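PDB 7CTQ: peptidyl tryptophan dihydroxylase from Pseudomonas putida, which uses FAD to dihydroxylate a peptide-borne tryptophan residue, a step essential for biogenesis of the tryptophylquinone cofactor of quinohemoprotein amine dehydrogenase. Local coordinates for residues A282-V287 / Q307-Q312; R303-Q308 / P364-G369. One frame throughout, in Å; residues are numbered along the deposited sequence. Where two conformers were deposited one is given.

Interaction 1. Residues A282-V287 / Q307-Q312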
loop_
_atom_site.group_PDB
_atom_site.type_symbol
_atom_site.label_atom_id
_atom_site.label_comp_id
_atom_site.label_asym_id
_atom_site.label_seq_id
_atom_site.Cartn_x
_atom_site.Cartn_y
_atom_site.Cartn_z
ATOM N N ALA A 282 4.045 -5.964 -0.206
ATOM C CA ALA A 282 4.977 -6.828 -0.918
ATOM C C ALA A 282 6.156 -7.265 -0.065
ATOM O O ALA A 282 6.912 -8.149 -0.487
ATOM C CB ALA A 282 5.501 -6.118 -2.177
ATOM N N LEU A 283 6.309 -6.689 1.132
ATOM C CA LEU A 283 7.514 -6.901 1.927
ATOM C C LEU A 283 7.753 -8.380 2.208
ATOM O O LEU A 283 8.880 -8.866 2.084
ATOM C CB LEU A 283 7.417 -6.118 3.240
ATOM C CG LEU A 283 8.616 -6.235 4.192
ATOM C CD1 LEU A 283 9.828 -5.467 3.654
ATOM C CD2 LEU A 283 8.273 -5.800 5.632
ATOM N N GLN A 284 6.713 -9.115 2.590
ATOM C CA GLN A 284 6.882 -10.530 2.884
ATOM C C GLN A 284 6.292 -11.425 1.801
ATOM O O GLN A 284 6.188 -12.640 1.996
ATOM C CB GLN A 284 6.310 -10.836 4.273
ATOM C CG GLN A 284 7.153 -10.116 5.334
ATOM C CD GLN A 284 6.540 -10.088 6.728
ATOM O OE1 GLN A 284 5.465 -10.632 6.970
ATOM N NE2 GLN A 284 7.250 -9.459 7.664
ATOM N N ALA A 285 5.945 -10.859 0.647
ATOM C CA ALA A 285 5.566 -11.690 -0.494
ATOM C C ALA A 285 6.675 -12.657 -0.903
ATOM O O ALA A 285 6.374 -13.844 -1.131
ATOM C CB ALA A 285 5.139 -10.792 -1.665
ATOM N N PRO A 286 7.951 -12.254 -0.989
ATOM C CA PRO A 286 8.975 -13.239 -1.389
ATOM C C PRO A 286 9.056 -14.469 -0.491
ATOM O O PRO A 286 9.260 -15.570 -1.013
ATOM C CB PRO A 286 10.275 -12.418 -1.369
ATOM C CG PRO A 286 9.841 -11.039 -1.662
ATOM C CD PRO A 286 8.510 -10.886 -0.966
ATOM N N VAL A 287 8.893 -14.343 0.834
ATOM C CA VAL A 287 8.965 -15.560 1.637
ATOM C C VAL A 287 7.720 -16.420 1.425
ATOM O O VAL A 287 7.781 -17.655 1.554
ATOM C CB VAL A 287 9.194 -15.270 3.137
ATOM C CG1 VAL A 287 10.647 -14.856 3.403
ATOM C CG2 VAL A 287 8.224 -14.210 3.644
ATOM N N GLN A 307 -2.855 -13.691 3.211
ATOM C CA GLN A 307 -4.193 -13.113 3.307
ATOM C C GLN A 307 -4.344 -12.295 4.580
ATOM O O GLN A 307 -4.772 -11.138 4.546
ATOM C CB GLN A 307 -5.252 -14.214 3.288
ATOM C CG GLN A 307 -5.552 -14.818 1.947
ATOM C CD GLN A 307 -6.070 -16.231 2.088
ATOM O OE1 GLN A 307 -6.917 -16.511 2.938
ATOM N NE2 GLN A 307 -5.527 -17.140 1.290
ATOM N N GLN A 308 -4.003 -12.892 5.718
ATOM C CA GLN A 308 -4.233 -12.229 6.995
ATOM C C GLN A 308 -3.335 -11.009 7.175
ATOM O O GLN A 308 -3.775 -9.992 7.728
ATOM C CB GLN A 308 -4.048 -13.239 8.125
ATOM C CG GLN A 308 -5.063 -14.378 8.027
ATOM C CD GLN A 308 -4.971 -15.325 9.203
ATOM O OE1 GLN A 308 -3.888 -15.594 9.705
ATOM N NE2 GLN A 308 -6.112 -15.816 9.662
ATOM N N ARG A 309 -2.084 -11.073 6.712
ATOM C CA ARG A 309 -1.240 -9.881 6.730
ATOM C C ARG A 309 -1.851 -8.767 5.882
ATOM O O ARG A 309 -1.967 -7.618 6.333
ATOM C CB ARG A 309 0.178 -10.215 6.242
ATOM C CG ARG A 309 1.049 -8.964 6.001
ATOM C CD ARG A 309 2.521 -9.290 5.680
ATOM N NE ARG A 309 3.266 -8.096 5.261
ATOM C CZ ARG A 309 3.750 -7.187 6.110
ATOM N NH1 ARG A 309 3.569 -7.335 7.417
ATOM N NH2 ARG A 309 4.414 -6.131 5.658
ATOM N N ILE A 310 -2.255 -9.090 4.646
ATOM C CA ILE A 310 -2.823 -8.078 3.754
ATOM C C ILE A 310 -4.062 -7.442 4.379
ATOM O O ILE A 310 -4.251 -6.222 4.316
ATOM C CB ILE A 310 -3.147 -8.695 2.376
ATOM C CG1 ILE A 310 -1.869 -9.103 1.633
ATOM C CG2 ILE A 310 -3.958 -7.736 1.542
ATOM C CD1 ILE A 310 -0.837 -8.013 1.544
ATOM N N GLU A 311 -4.934 -8.256 4.980
ATOM C CA GLU A 311 -6.143 -7.696 5.571
ATOM C C GLU A 311 -5.805 -6.780 6.748
ATOM O O GLU A 311 -6.351 -5.671 6.860
ATOM C CB GLU A 311 -7.092 -8.822 5.987
ATOM C CG GLU A 311 -8.311 -8.321 6.755
ATOM C CD GLU A 311 -9.481 -9.294 6.732
ATOM O OE1 GLU A 311 -10.522 -8.964 7.334
ATOM O OE2 GLU A 311 -9.370 -10.381 6.114
ATOM N N GLN A 312 -4.881 -7.201 7.618
ATOM C CA GLN A 312 -4.518 -6.340 8.743
ATOM C C GLN A 312 -3.851 -5.042 8.273
ATOM O O GLN A 312 -4.133 -3.961 8.818
ATOM C CB GLN A 312 -3.631 -7.101 9.724
ATOM C CG GLN A 312 -4.389 -8.202 10.447
ATOM C CD GLN A 312 -5.643 -7.695 11.165
ATOM O OE1 GLN A 312 -6.772 -8.096 10.849
ATOM N NE2 GLN A 312 -5.449 -6.797 12.115
HETATM O O HOH W 1 3.928 -8.640 2.703
#

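Interaction 2. Residues R303-Q308 / P364-G369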
loop_
_atom_site.group_PDB
_atom_site.type_symbol
_atom_site.label_atom_id
_atom_site.label_comp_id
_atom_site.label_asym_id
_atom_site.label_seq_id
_atom_site.Cartn_x
_atom_site.Cartn_y
_atom_site.Cartn_z
ATOM N N ARG A 303 -0.640 -19.426 2.332
ATOM C CA ARG A 303 -1.743 -18.616 1.829
ATOM C C ARG A 303 -2.399 -17.844 2.960
ATOM O O ARG A 303 -2.698 -16.652 2.815
ATOM C CB ARG A 303 -2.777 -19.487 1.107
ATOM C CG ARG A 303 -2.286 -20.068 -0.240
ATOM C CD ARG A 303 -3.140 -21.263 -0.711
ATOM N NE ARG A 303 -4.389 -20.803 -1.313
ATOM C CZ ARG A 303 -5.206 -21.557 -2.041
ATOM N NH1 ARG A 303 -6.316 -21.027 -2.536
ATOM N NH2 ARG A 303 -4.919 -22.836 -2.271
ATOM N N GLN A 304 -2.610 -18.509 4.101
ATOM C CA GLN A 304 -3.208 -17.836 5.247
ATOM C C GLN A 304 -2.311 -16.708 5.739
ATOM O O GLN A 304 -2.792 -15.623 6.086
ATOM C CB GLN A 304 -3.475 -18.841 6.363
ATOM C CG GLN A 304 -4.120 -18.193 7.598
ATOM C CD GLN A 304 -4.302 -19.164 8.751
ATOM O OE1 GLN A 304 -4.362 -20.368 8.543
ATOM N NE2 GLN A 304 -4.390 -18.637 9.980
ATOM N N PHE A 305 -0.996 -16.930 5.739
ATOM C CA PHE A 305 -0.086 -15.884 6.187
ATOM C C PHE A 305 -0.247 -14.619 5.344
ATOM O O PHE A 305 -0.339 -13.506 5.882
ATOM C CB PHE A 305 1.363 -16.389 6.148
ATOM C CG PHE A 305 2.339 -15.417 6.726
ATOM C CD1 PHE A 305 2.913 -14.431 5.929
ATOM C CD2 PHE A 305 2.655 -15.458 8.077
ATOM C CE1 PHE A 305 3.786 -13.494 6.465
ATOM C CE2 PHE A 305 3.545 -14.535 8.625
ATOM C CZ PHE A 305 4.103 -13.543 7.818
ATOM N N HIS A 306 -0.309 -14.767 4.021
ATOM C CA HIS A 306 -0.405 -13.591 3.162
ATOM C C HIS A 306 -1.770 -12.911 3.273
ATOM O O HIS A 306 -1.846 -11.684 3.389
ATOM C CB HIS A 306 -0.116 -13.965 1.703
ATOM C CG HIS A 306 0.053 -12.778 0.807
ATOM N ND1 HIS A 306 1.047 -11.839 0.998
ATOM C CD2 HIS A 306 -0.648 -12.370 -0.279
ATOM C CE1 HIS A 306 0.945 -10.901 0.070
ATOM N NE2 HIS A 306 -0.069 -11.206 -0.722
ATOM N N GLN A 307 -2.855 -13.691 3.211
ATOM C CA GLN A 307 -4.193 -13.113 3.307
ATOM C C GLN A 307 -4.344 -12.295 4.580
ATOM O O GLN A 307 -4.772 -11.138 4.546
ATOM C CB GLN A 307 -5.252 -14.214 3.288
ATOM C CG GLN A 307 -5.552 -14.818 1.947
ATOM C CD GLN A 307 -6.070 -16.231 2.088
ATOM O OE1 GLN A 307 -6.917 -16.511 2.938
ATOM N NE2 GLN A 307 -5.527 -17.140 1.290
ATOM N N GLN A 308 -4.003 -12.892 5.718
ATOM C CA GLN A 308 -4.233 -12.229 6.995
ATOM C C GLN A 308 -3.335 -11.009 7.175
ATOM O O GLN A 308 -3.775 -9.992 7.728
ATOM C CB GLN A 308 -4.048 -13.239 8.125
ATOM C CG GLN A 308 -5.063 -14.378 8.027
ATOM C CD GLN A 308 -4.971 -15.325 9.203
ATOM O OE1 GLN A 308 -3.888 -15.594 9.705
ATOM N NE2 GLN A 308 -6.112 -15.816 9.662
ATOM N N PRO A 364 0.243 -19.353 11.623
ATOM C CA PRO A 364 1.409 -19.210 10.736
ATOM C C PRO A 364 2.466 -18.267 11.300
ATOM O O PRO A 364 2.151 -17.210 11.852
ATOM C CB PRO A 364 0.806 -18.628 9.446
ATOM C CG PRO A 364 -0.648 -18.972 9.502
ATOM C CD PRO A 364 -1.014 -18.981 10.957
ATOM N N VAL A 365 3.738 -18.644 11.106
ATOM C CA VAL A 365 4.905 -17.862 11.516
ATOM C C VAL A 365 5.943 -17.913 10.400
ATOM O O VAL A 365 5.896 -18.779 9.527
ATOM C CB VAL A 365 5.529 -18.382 12.829
ATOM C CG1 VAL A 365 4.516 -18.370 13.953
ATOM C CG2 VAL A 365 6.062 -19.798 12.639
ATOM N N LEU A 366 6.897 -16.980 10.442
ATOM C CA LEU A 366 8.038 -16.954 9.524
ATOM C C LEU A 366 9.279 -17.497 10.215
ATOM O O LEU A 366 9.675 -16.985 11.259
ATOM C CB LEU A 366 8.331 -15.535 9.038
ATOM C CG LEU A 366 7.707 -15.069 7.731
ATOM C CD1 LEU A 366 6.261 -15.522 7.669
ATOM C CD2 LEU A 366 7.815 -13.554 7.553
ATOM N N ARG A 367 9.892 -18.530 9.631
ATOM C CA ARG A 367 11.159 -19.064 10.131
ATOM C C ARG A 367 12.024 -19.465 8.946
ATOM O O ARG A 367 11.578 -20.233 8.087
ATOM C CB ARG A 367 10.952 -20.267 11.063
ATOM C CG ARG A 367 12.269 -20.858 11.604
ATOM C CD ARG A 367 12.046 -21.975 12.641
ATOM N NE ARG A 367 13.284 -22.365 13.328
ATOM C CZ ARG A 367 13.377 -23.365 14.205
ATOM N NH1 ARG A 367 12.305 -24.084 14.512
ATOM N NH2 ARG A 367 14.540 -23.651 14.782
ATOM N N ASP A 368 13.248 -18.928 8.898
ATOM C CA ASP A 368 14.261 -19.324 7.907
ATOM C C ASP A 368 13.743 -19.199 6.475
ATOM O O ASP A 368 14.014 -20.040 5.605
ATOM C CB ASP A 368 14.780 -20.742 8.199
ATOM C CG ASP A 368 15.558 -20.825 9.523
ATOM O OD1 ASP A 368 16.261 -19.843 9.855
ATOM O OD2 ASP A 368 15.463 -21.855 10.240
ATOM N N GLY A 369 12.992 -18.129 6.221
ATOM C CA GLY A 369 12.487 -17.853 4.892
ATOM C C GLY A 369 11.266 -18.648 4.485
ATOM O O GLY A 369 10.884 -18.608 3.312
#

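Interaction 1. Residues A282-V287 / Q307-Q312
Arg309 reaches from its helix to the turn at Leu283 and Gln284, and the polar part of the contact runs through water. One water accepts from two N-H groups, Gln284 N at 2.8 Å and Arg309 NE at 2.7 Å. It lies in the guanidinium plane, at the edge of the group. No direct hydrogen bond joins the segments. At its far end Arg309 NH2 donates to the backbone O of Ser280, just before residues 282-287.

Packing over the guanidinium face is the second kind of contact. The Gln284 amide lies over one face of the Arg309 group, offset toward its rim, with Gln284 CD 3.9 Å above the plane. The two planes are 31° apart. Gln284 OE1 also approaches Arg309 CD at 3.5 Å.

A type I beta turn from Ala282 to Ala285 leads into helix 285-294, with Gln284 at its N-cap. Arg309 spans the space to this junction because its chain is extended from CG to NE, with CG anti to N (chi1 170°).

Leu283 adds van der Waals packing: its CB and CD2 each lie 3.9 Å from Arg309 NH2. A leucine in place of Arg309 would probably leave the Ser280 carbonyl without this donor and deprive the bridging water of one of its two N-H partners.

Interaction 2. Residues R303-Q308 / P364-G369
Phe305 meets a different neighbour at its face and at its edge. Leu366 CD1 lies over the ring face in a CH-pi contact. The modelled approach is too close to be taken literally, so its exact spacing is doubtful. The other Leu366 methyl, CD2, is 3.7 Å from Phe305 CZ. The two side chains cross at about a right angle.

Pro364 comes to the ring from its edge. Its CB lies near the ring plane, 3.9 Å from Phe305 CD2. Pro364 CB is also 4.0 Å from Phe305 CB, so the proline touches the base of the side chain as well. Phe305 has CG anti to its own N (chi1 -174°), which carries the ring away from the helix and along the strand from Pro364 toward Leu366.

The strand, 359-367, pairs with 370-378 in a two-stranded antiparallel sheet, a beta hairpin with its turn at Asp368 and Gly369. Helix 303-308 crosses strand 364-367 at 102°, with the axes 8.4 Å apart. This end of the hairpin strand thus runs roughly crosswise to the helix at 303-308. Val371 of the partner strand touches Phe305, Pro364 and Leu366. Val288 of helix 285-294 also meets Phe305.

Gln304 covers another part of the proline ring. The Gln304 side chain crosses Pro364 at about a right angle, with Gln304 NE2 3.5 Å from Pro364 CD and Gln304 CD 3.7 Å from Pro364 CG. Gln304 NE2 also donates to Gln308 OE1, one turn further along the helix, at 3.1 Å and 160°. That acceptor lies in the Gln304 amide plane, but the donor stands above the Gln308 carbonyl plane. This bond helps to fix the turn of the Gln304 amide beside the proline.

Overall arrangement
Interactions 1 and 2 lie about 8 Å apart between centres and share Gln307 and Gln308 of helix 299-327. Along the chain come 282-287, then 303-308 running into 307-312, and finally 364-369. The long helix meets the hairpin with its earlier part, 303-308, and the turn before helix 285-294 with the next part, 307-312. The contacts also touch directly. Gln284 OE1 is 3.3 Å from Phe305 CZ, and Val287 CG2 is 4.0 Å from Leu366 CD2. Together they join the hairpin of 359-378 to helices 285-294 and 299-327. The Leu283 side chain is about 13 Å from the bound FAD, consistent with structural packing rather than direct cofactor contact in interaction 1.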